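Local coordinates for putative curved DNA-binding protein (Chaetomium thermophilum var. thermophilum DSM 1495, PDB 4IPA) that probably acts in ribosome biogenesis as Arx1, a protein of the M24 peptidase family related to methionine aminopeptidases, and may bind DNA, at residues A51-I56 with T94-L99; N161-R166 with L382-Q387. One frame throughout, in Å; residues are numbered along the deposited sequence.

Contact 1. Residues A51-I56 with T94-L99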
ATOM      1  N   ALA A  51      18.236  13.938  -2.900  1.00 22.67           N
ATOM      2  CA  ALA A  51      17.914  13.645  -1.500  1.00 25.33           C
ATOM      3  C   ALA A  51      18.269  12.202  -1.178  1.00 21.23           C
ATOM      4  O   ALA A  51      18.069  11.313  -1.994  1.00 20.19           O
ATOM      5  CB  ALA A  51      16.434  13.912  -1.188  1.00 23.41           C
ATOM      6  N   LYS A  52      18.800  11.998   0.021  1.00 21.83           N
ATOM      7  CA  LYS A  52      19.126  10.677   0.517  1.00 23.98           C
ATOM      8  C   LYS A  52      17.878  10.000   1.072  1.00 23.72           C
ATOM      9  O   LYS A  52      17.217  10.532   1.969  1.00 23.16           O
ATOM     10  CB  LYS A  52      20.179  10.793   1.620  1.00 27.71           C
ATOM     11  CG  LYS A  52      21.430  11.535   1.199  1.00 33.41           C
ATOM     12  CD  LYS A  52      22.260  11.967   2.397  1.00 38.82           C
ATOM     13  CE  LYS A  52      22.763  10.770   3.191  1.00 44.33           C
ATOM     14  NZ  LYS A  52      23.499  11.204   4.415  1.00 46.94           N
ATOM     15  N   ILE A  53      17.576   8.814   0.557  1.00 19.95           N
ATOM     16  CA  ILE A  53      16.425   8.058   1.014  1.00 20.12           C
ATOM     17  C   ILE A  53      16.363   7.889   2.535  1.00 22.76           C
ATOM     18  O   ILE A  53      15.283   8.020   3.126  1.00 21.78           O
ATOM     19  CB  ILE A  53      16.336   6.679   0.305  1.00 23.40           C
ATOM     20  CG1 ILE A  53      16.011   6.885  -1.172  1.00 22.63           C
ATOM     21  CG2 ILE A  53      15.252   5.815   0.926  1.00 17.82           C
ATOM     22  CD1 ILE A  53      15.906   5.595  -1.968  1.00 23.68           C
ATOM     23  N   ILE A  54      17.495   7.596   3.175  1.00 19.93           N
ATOM     24  CA  ILE A  54      17.464   7.349   4.613  1.00 21.67           C
ATOM     25  C   ILE A  54      17.043   8.593   5.398  1.00 26.61           C
ATOM     26  O   ILE A  54      16.421   8.482   6.453  1.00 28.43           O
ATOM     27  CB  ILE A  54      18.797   6.781   5.184  1.00 28.67           C
ATOM     28  CG1 ILE A  54      18.565   6.219   6.591  1.00 29.10           C
ATOM     29  CG2 ILE A  54      19.869   7.844   5.256  1.00 27.46           C
ATOM     30  CD1 ILE A  54      19.014   4.819   6.753  1.00 27.70           C
ATOM     31  N   ASP A  55      17.380   9.771   4.879  1.00 24.21           N
ATOM     32  CA  ASP A  55      16.987  11.015   5.515  1.00 24.13           C
ATOM     33  C   ASP A  55      15.480  11.232   5.423  1.00 23.88           C
ATOM     34  O   ASP A  55      14.845  11.652   6.396  1.00 25.36           O
ATOM     35  CB  ASP A  55      17.731  12.200   4.893  1.00 27.30           C
ATOM     36  CG  ASP A  55      19.200  12.224   5.267  1.00 33.72           C
ATOM     37  OD1 ASP A  55      19.583  11.527   6.233  1.00 35.72           O
ATOM     38  OD2 ASP A  55      19.968  12.948   4.599  1.00 36.58           O
ATOM     39  N   ILE A  56      14.919  10.951   4.251  1.00 20.10           N
ATOM     40  CA  ILE A  56      13.484  11.083   4.027  1.00 20.27           C
ATOM     41  C   ILE A  56      12.670  10.150   4.931  1.00 20.57           C
ATOM     42  O   ILE A  56      11.721  10.587   5.577  1.00 22.61           O
ATOM     43  CB  ILE A  56      13.129  10.833   2.553  1.00 22.18           C
ATOM     44  CG1 ILE A  56      14.031  11.676   1.644  1.00 20.85           C
ATOM     45  CG2 ILE A  56      11.665  11.165   2.301  1.00 21.42           C
ATOM     46  CD1 ILE A  56      13.889  11.376   0.159  1.00 16.51           C
ATOM     47  N   THR A  94       9.020  -4.204  -2.949  1.00 14.65           N
ATOM     48  CA  THR A  94       8.979  -4.141  -1.499  1.00 17.72           C
ATOM     49  C   THR A  94       9.245  -2.708  -1.002  1.00 17.77           C
ATOM     50  O   THR A  94      10.196  -2.079  -1.422  1.00 20.92           O
ATOM     51  CB  THR A  94      10.013  -5.065  -0.876  1.00 16.07           C
ATOM     52  OG1 THR A  94       9.806  -6.389  -1.371  1.00 21.59           O
ATOM     53  CG2 THR A  94       9.866  -5.063   0.656  1.00 17.39           C
ATOM     54  N   PRO A  95       8.385  -2.184  -0.121  1.00 17.35           N
ATOM     55  CA  PRO A  95       8.619  -0.820   0.375  1.00 15.75           C
ATOM     56  C   PRO A  95      10.020  -0.716   0.984  1.00 19.99           C
ATOM     57  O   PRO A  95      10.368  -1.548   1.818  1.00 15.22           O
ATOM     58  CB  PRO A  95       7.548  -0.647   1.459  1.00 13.94           C
ATOM     59  CG  PRO A  95       6.473  -1.614   1.093  1.00 16.94           C
ATOM     60  CD  PRO A  95       7.150  -2.784   0.417  1.00 15.05           C
ATOM     61  N   TYR A  96      10.788   0.294   0.576  1.00 16.81           N
ATOM     62  CA  TYR A  96      12.195   0.420   0.922  1.00 17.26           C
ATOM     63  C   TYR A  96      12.423   1.339   2.132  1.00 16.84           C
ATOM     64  O   TYR A  96      11.891   2.449   2.186  1.00 16.08           O
ATOM     65  CB  TYR A  96      12.961   0.956  -0.294  1.00 17.51           C
ATOM     66  CG  TYR A  96      14.465   0.884  -0.182  1.00 18.38           C
ATOM     67  CD1 TYR A  96      15.101  -0.314   0.123  1.00 22.96           C
ATOM     68  CD2 TYR A  96      15.251   2.004  -0.414  1.00 18.20           C
ATOM     69  CE1 TYR A  96      16.490  -0.386   0.218  1.00 24.01           C
ATOM     70  CE2 TYR A  96      16.626   1.943  -0.321  1.00 23.43           C
ATOM     71  CZ  TYR A  96      17.246   0.742  -0.009  1.00 23.80           C
ATOM     72  OH  TYR A  96      18.627   0.680   0.079  1.00 22.36           O
ATOM     73  N   THR A  97      13.222   0.878   3.094  1.00 13.18           N
ATOM     74  CA  THR A  97      13.521   1.666   4.297  1.00 14.33           C
ATOM     75  C   THR A  97      14.802   1.152   4.977  1.00 19.00           C
ATOM     76  O   THR A  97      14.747   0.451   5.982  1.00 15.87           O
ATOM     77  CB  THR A  97      12.319   1.704   5.292  1.00 16.30           C
ATOM     78  OG1 THR A  97      12.742   2.203   6.568  1.00 17.07           O
ATOM     79  CG2 THR A  97      11.712   0.321   5.476  1.00 14.34           C
ATOM     80  N   PRO A  98      15.969   1.529   4.426  1.00 19.33           N
ATOM     81  CA  PRO A  98      17.249   0.886   4.751  1.00 21.61           C
ATOM     82  C   PRO A  98      17.862   1.290   6.098  1.00 17.35           C
ATOM     83  O   PRO A  98      17.434   2.265   6.720  1.00 16.89           O
ATOM     84  CB  PRO A  98      18.149   1.325   3.598  1.00 21.10           C
ATOM     85  CG  PRO A  98      17.637   2.676   3.231  1.00 22.74           C
ATOM     86  CD  PRO A  98      16.134   2.638   3.471  1.00 20.50           C
ATOM     87  N   LEU A  99      18.860   0.529   6.545  1.00 21.32           N
ATOM     88  CA  LEU A  99      19.597   0.867   7.775  1.00 22.58           C
ATOM     89  C   LEU A  99      20.585   2.008   7.564  1.00 23.87           C
ATOM     90  O   LEU A  99      21.185   2.134   6.499  1.00 25.28           O
ATOM     91  CB  LEU A  99      20.345  -0.340   8.315  1.00 21.27           C
ATOM     92  CG  LEU A  99      19.470  -1.517   8.745  1.00 24.15           C
ATOM     93  CD1 LEU A  99      20.311  -2.588   9.412  1.00 25.26           C
ATOM     94  CD2 LEU A  99      18.375  -1.029   9.685  1.00 19.24           C
TER
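Ile53 sets two of its carbons against Tyr96 and Pro98, while Ile54, the next residue along, brings its tip near the Pro98 ring. Both isoleucines sit in the first turn of helix 53-69, just after Lys52 at the N-cap. They pack on an irregular loop between strands 79-88 and 115-124, within the pita-bread fold expected of M24 relatives of methionine aminopeptidase. The Ile53 side chain runs about perpendicular to that of Tyr96. Its tip, CD1, lies at the edge of the ring, near the ring plane, 4.0 Å from Tyr96 CD2. The branch methyl, with CG2 anti to the backbone N, comes equally close to the same ring carbon and is 4.2 Å from Pro98 CD. Pro98 CD in turn stands 3.9 Å above one face of the Tyr96 ring, displaced toward its rim, so the proline lies over a face while the tip of Ile53 stays at the edge. An alanine in place of Ile53 would probably leave the Tyr96 edge and Pro98 CD without their partner on this helix, opening a gap between helix and loop. The ring is also held by an edge-to-face contact with Phe92, and its hydroxyl hydrogen-bonds Glu105 OE1. Asp55, in the same turn, forms a salt bridge to Arg100, the residue after this loop segment. No hydrogen bond joins the two segments themselves, and the five touching residues are buried. In Ile54, CG1 is anti to the backbone N, but chi2 is 126°, away from a staggered value, which makes the exact position of the terminal methyl doubtful. Its 3.0 Å distance from CD1 to Pro98 O is too short for a methyl carbon and a carbonyl oxygen and is equally doubtful; as modelled, Ile54 CD1 lies 4.3 Å from Pro98 CG.

Contact 2. Residues N161-R166 with L382-Q387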
ATOM      1  N   ASN A 161      -6.518   0.881 -10.657  1.00 19.02           N
ATOM      2  CA  ASN A 161      -7.042   1.212  -9.334  1.00 20.43           C
ATOM      3  C   ASN A 161      -8.537   1.566  -9.371  1.00 21.68           C
ATOM      4  O   ASN A 161      -9.322   1.081  -8.548  1.00 20.07           O
ATOM      5  CB  ASN A 161      -6.231   2.343  -8.699  1.00 19.02           C
ATOM      6  CG  ASN A 161      -6.559   2.546  -7.235  1.00 19.50           C
ATOM      7  OD1 ASN A 161      -6.636   1.587  -6.472  1.00 18.80           O
ATOM      8  ND2 ASN A 161      -6.770   3.805  -6.833  1.00 18.57           N
ATOM      9  N   GLU A 162      -8.923   2.394 -10.337  1.00 22.38           N
ATOM     10  CA  GLU A 162     -10.322   2.768 -10.528  1.00 21.32           C
ATOM     11  C   GLU A 162     -11.201   1.557 -10.836  1.00 19.30           C
ATOM     12  O   GLU A 162     -12.324   1.464 -10.348  1.00 20.93           O
ATOM     13  CB  GLU A 162     -10.467   3.806 -11.648  1.00 18.41           C
ATOM     14  CG  GLU A 162      -9.824   5.149 -11.324  1.00 23.82           C
ATOM     15  CD  GLU A 162     -10.424   5.807 -10.086  1.00 27.47           C
ATOM     16  OE1 GLU A 162     -11.664   5.947 -10.033  1.00 25.97           O
ATOM     17  OE2 GLU A 162      -9.662   6.185  -9.167  1.00 23.94           O
ATOM     18  N   VAL A 163     -10.694   0.644 -11.655  1.00 18.10           N
ATOM     19  CA  VAL A 163     -11.417  -0.580 -11.963  1.00 16.51           C
ATOM     20  C   VAL A 163     -11.516  -1.497 -10.737  1.00 18.39           C
ATOM     21  O   VAL A 163     -12.606  -1.941 -10.388  1.00 20.67           O
ATOM     22  CB  VAL A 163     -10.801  -1.338 -13.154  1.00 15.20           C
ATOM     23  CG1 VAL A 163     -11.506  -2.698 -13.358  1.00 12.45           C
ATOM     24  CG2 VAL A 163     -10.905  -0.489 -14.402  1.00 13.34           C
ATOM     25  N   LEU A 164     -10.392  -1.771 -10.083  1.00 16.79           N
ATOM     26  CA  LEU A 164     -10.391  -2.607  -8.873  1.00 18.50           C
ATOM     27  C   LEU A 164     -11.390  -2.119  -7.815  1.00 19.78           C
ATOM     28  O   LEU A 164     -12.182  -2.897  -7.286  1.00 20.30           O
ATOM     29  CB  LEU A 164      -8.986  -2.682  -8.257  1.00 16.05           C
ATOM     30  CG  LEU A 164      -8.890  -3.484  -6.961  1.00 19.36           C
ATOM     31  CD1 LEU A 164      -9.592  -4.836  -7.129  1.00 16.13           C
ATOM     32  CD2 LEU A 164      -7.424  -3.668  -6.499  1.00 14.79           C
ATOM     33  N   LEU A 165     -11.348  -0.830  -7.503  1.00 16.11           N
ATOM     34  CA  LEU A 165     -12.263  -0.264  -6.516  1.00 20.10           C
ATOM     35  C   LEU A 165     -13.745  -0.536  -6.854  1.00 19.29           C
ATOM     36  O   LEU A 165     -14.545  -0.853  -5.966  1.00 18.23           O
ATOM     37  CB  LEU A 165     -12.000   1.238  -6.341  1.00 17.82           C
ATOM     38  CG  LEU A 165     -10.673   1.614  -5.658  1.00 20.15           C
ATOM     39  CD1 LEU A 165     -10.449   3.143  -5.617  1.00 16.28           C
ATOM     40  CD2 LEU A 165     -10.584   1.015  -4.251  1.00 17.64           C
ATOM     41  N   ARG A 166     -14.088  -0.413  -8.135  1.00 16.56           N
ATOM     42  CA  ARG A 166     -15.445  -0.660  -8.617  1.00 19.21           C
ATOM     43  C   ARG A 166     -15.815  -2.144  -8.600  1.00 21.50           C
ATOM     44  O   ARG A 166     -16.972  -2.492  -8.375  1.00 23.12           O
ATOM     45  CB  ARG A 166     -15.632  -0.059 -10.014  1.00 20.02           C
ATOM     46  CG  ARG A 166     -15.919   1.432  -9.968  1.00 19.84           C
ATOM     47  CD  ARG A 166     -15.533   2.130 -11.255  1.00 22.96           C
ATOM     48  NE  ARG A 166     -15.752   3.567 -11.137  1.00 24.77           N
ATOM     49  CZ  ARG A 166     -14.857   4.423 -10.646  1.00 26.82           C
ATOM     50  NH1 ARG A 166     -13.670   3.984 -10.232  1.00 20.74           N
ATOM     51  NH2 ARG A 166     -15.151   5.716 -10.563  1.00 23.22           N
ATOM     52  N   LEU A 382     -14.634  -0.029 -20.058  1.00 29.30           N
ATOM     53  CA  LEU A 382     -15.163   1.346 -20.086  1.00 34.61           C
ATOM     54  C   LEU A 382     -16.512   1.436 -19.372  1.00 29.84           C
ATOM     55  O   LEU A 382     -16.838   2.448 -18.749  1.00 27.16           O
ATOM     56  CB  LEU A 382     -15.279   1.884 -21.517  1.00 30.55           C
ATOM     57  CG  LEU A 382     -13.963   2.070 -22.270  1.00 29.65           C
ATOM     58  CD1 LEU A 382     -14.273   2.429 -23.712  1.00 36.18           C
ATOM     59  CD2 LEU A 382     -13.092   3.146 -21.617  1.00 26.45           C
ATOM     60  N   LYS A 383     -17.288   0.364 -19.460  1.00 28.30           N
ATOM     61  CA  LYS A 383     -18.572   0.311 -18.782  1.00 30.63           C
ATOM     62  C   LYS A 383     -18.405   0.254 -17.250  1.00 28.23           C
ATOM     63  O   LYS A 383     -19.021   1.036 -16.517  1.00 28.22           O
ATOM     64  CB  LYS A 383     -19.404  -0.847 -19.333  1.00 34.11           C
ATOM     65  CG  LYS A 383     -19.836  -0.669 -20.777  1.00 45.09           C
ATOM     66  CD  LYS A 383     -20.646  -1.868 -21.284  1.00 48.76           C
ATOM     67  CE  LYS A 383     -21.102  -1.671 -22.738  1.00 43.00           C
ATOM     68  NZ  LYS A 383     -21.872  -2.840 -23.261  1.00 41.46           N
ATOM     69  N   ILE A 384     -17.543  -0.636 -16.773  1.00 26.36           N
ATOM     70  CA  ILE A 384     -17.173  -0.654 -15.356  1.00 29.19           C
ATOM     71  C   ILE A 384     -16.749   0.733 -14.849  1.00 26.81           C
ATOM     72  O   ILE A 384     -17.224   1.199 -13.814  1.00 29.24           O
ATOM     73  CB  ILE A 384     -16.061  -1.681 -15.072  1.00 30.99           C
ATOM     74  CG1 ILE A 384     -16.570  -3.100 -15.341  1.00 29.66           C
ATOM     75  CG2 ILE A 384     -15.588  -1.577 -13.631  1.00 26.39           C
ATOM     76  CD1 ILE A 384     -15.472  -4.097 -15.623  1.00 29.42           C
ATOM     77  N   LEU A 385     -15.886   1.407 -15.599  1.00 24.21           N
ATOM     78  CA  LEU A 385     -15.441   2.747 -15.221  1.00 27.25           C
ATOM     79  C   LEU A 385     -16.569   3.761 -15.079  1.00 32.05           C
ATOM     80  O   LEU A 385     -16.409   4.766 -14.386  1.00 29.56           O
ATOM     81  CB  LEU A 385     -14.408   3.267 -16.217  1.00 28.39           C
ATOM     82  CG  LEU A 385     -13.044   2.601 -16.039  1.00 30.07           C
ATOM     83  CD1 LEU A 385     -12.067   3.077 -17.101  1.00 25.35           C
ATOM     84  CD2 LEU A 385     -12.534   2.902 -14.641  1.00 23.48           C
ATOM     85  N   GLU A 386     -17.697   3.508 -15.743  1.00 30.95           N
ATOM     86  CA  GLU A 386     -18.871   4.380 -15.623  1.00 30.10           C
ATOM     87  C   GLU A 386     -19.659   4.138 -14.329  1.00 26.97           C
ATOM     88  O   GLU A 386     -20.401   5.009 -13.878  1.00 29.63           O
ATOM     89  CB  GLU A 386     -19.797   4.222 -16.837  1.00 35.55           C
ATOM     90  CG  GLU A 386     -19.225   4.807 -18.130  1.00 36.74           C
ATOM     91  CD  GLU A 386     -18.712   6.234 -17.943  1.00 40.69           C
ATOM     92  OE1 GLU A 386     -19.513   7.106 -17.556  1.00 42.08           O
ATOM     93  OE2 GLU A 386     -17.507   6.483 -18.173  1.00 45.13           O
ATOM     94  N   GLN A 387     -19.503   2.954 -13.745  1.00 26.86           N
ATOM     95  CA  GLN A 387     -20.169   2.630 -12.491  1.00 30.22           C
ATOM     96  C   GLN A 387     -19.666   3.536 -11.374  1.00 29.50           C
ATOM     97  O   GLN A 387     -18.493   3.903 -11.341  1.00 28.59           O
ATOM     98  CB  GLN A 387     -19.920   1.175 -12.113  1.00 29.12           C
ATOM     99  CG  GLN A 387     -20.316   0.176 -13.170  1.00 32.94           C
ATOM    100  CD  GLN A 387     -19.817  -1.216 -12.844  1.00 39.05           C
ATOM    101  OE1 GLN A 387     -19.823  -2.110 -13.700  1.00 37.55           O
ATOM    102  NE2 GLN A 387     -19.369  -1.409 -11.601  1.00 33.22           N
TER
HETATM  103  O   HOH W   1     -17.710   6.829 -11.503  1.00 37.69           O
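Arg166 reaches across to Gln387 and supplies the direct polar link of this contact: its NE donates to Gln387 O over 2.8 Å, with an angle of 148° at the hydrogen. The acceptor lies near the guanidinium edge, tilted somewhat from its plane. An extended course from CG to NE carries the group over to the carbonyls, and Arg166 CD passes beside Ile384 O. Two further bonds from NH1 hold the guanidinium against its own helix. One goes to Glu162 O at 2.9 Å, in the guanidinium plane. The other is a salt bridge to Glu162 OE1 at 2.8 Å, where the donor arrives from above the carboxylate, 41° out of its plane. Glu162 OE2 has a second cationic partner, Arg358. A water accepts from Arg166 NH2 and donates to Gln387 O, so this carbonyl is gripped twice. In the pita-bread fold suggested by the family, helix 148-167 lies against strands 250-258 and 342-352, and helix 379-386 near the C-terminus packs on it, the short axes 9.2 Å apart and crossing at 66°. The apolar contacts are methyl to methyl or methyl to methylene. Leu385 CD2 touches Glu162 CB at 3.7 Å and Val163 CG2 at 3.8 Å, the leucine and valine side chains crossing at about a right angle. Beside them, Ile384 CG2 rests 3.9 Å from Arg166 CB and 4.2 Å from Val163 CG1.

The two contacts lie on opposite sides of the chain's centre, their own centres about 34 Å apart, and share no helix or strand. In contact 1 every touching residue is buried, and the start of a helix meets an irregular loop close by in sequence; across its segments it is purely apolar, the tyrosine hydroxyl being satisfied by a residue outside them. Contact 2 is only partly buried and brings together two helices more than two hundred residues apart. There a small aliphatic patch sits beside a charged, water-linked arginine network, and an arginine side chain meets backbone carbonyls where 51-56 with 94-99 has methyls meeting rings.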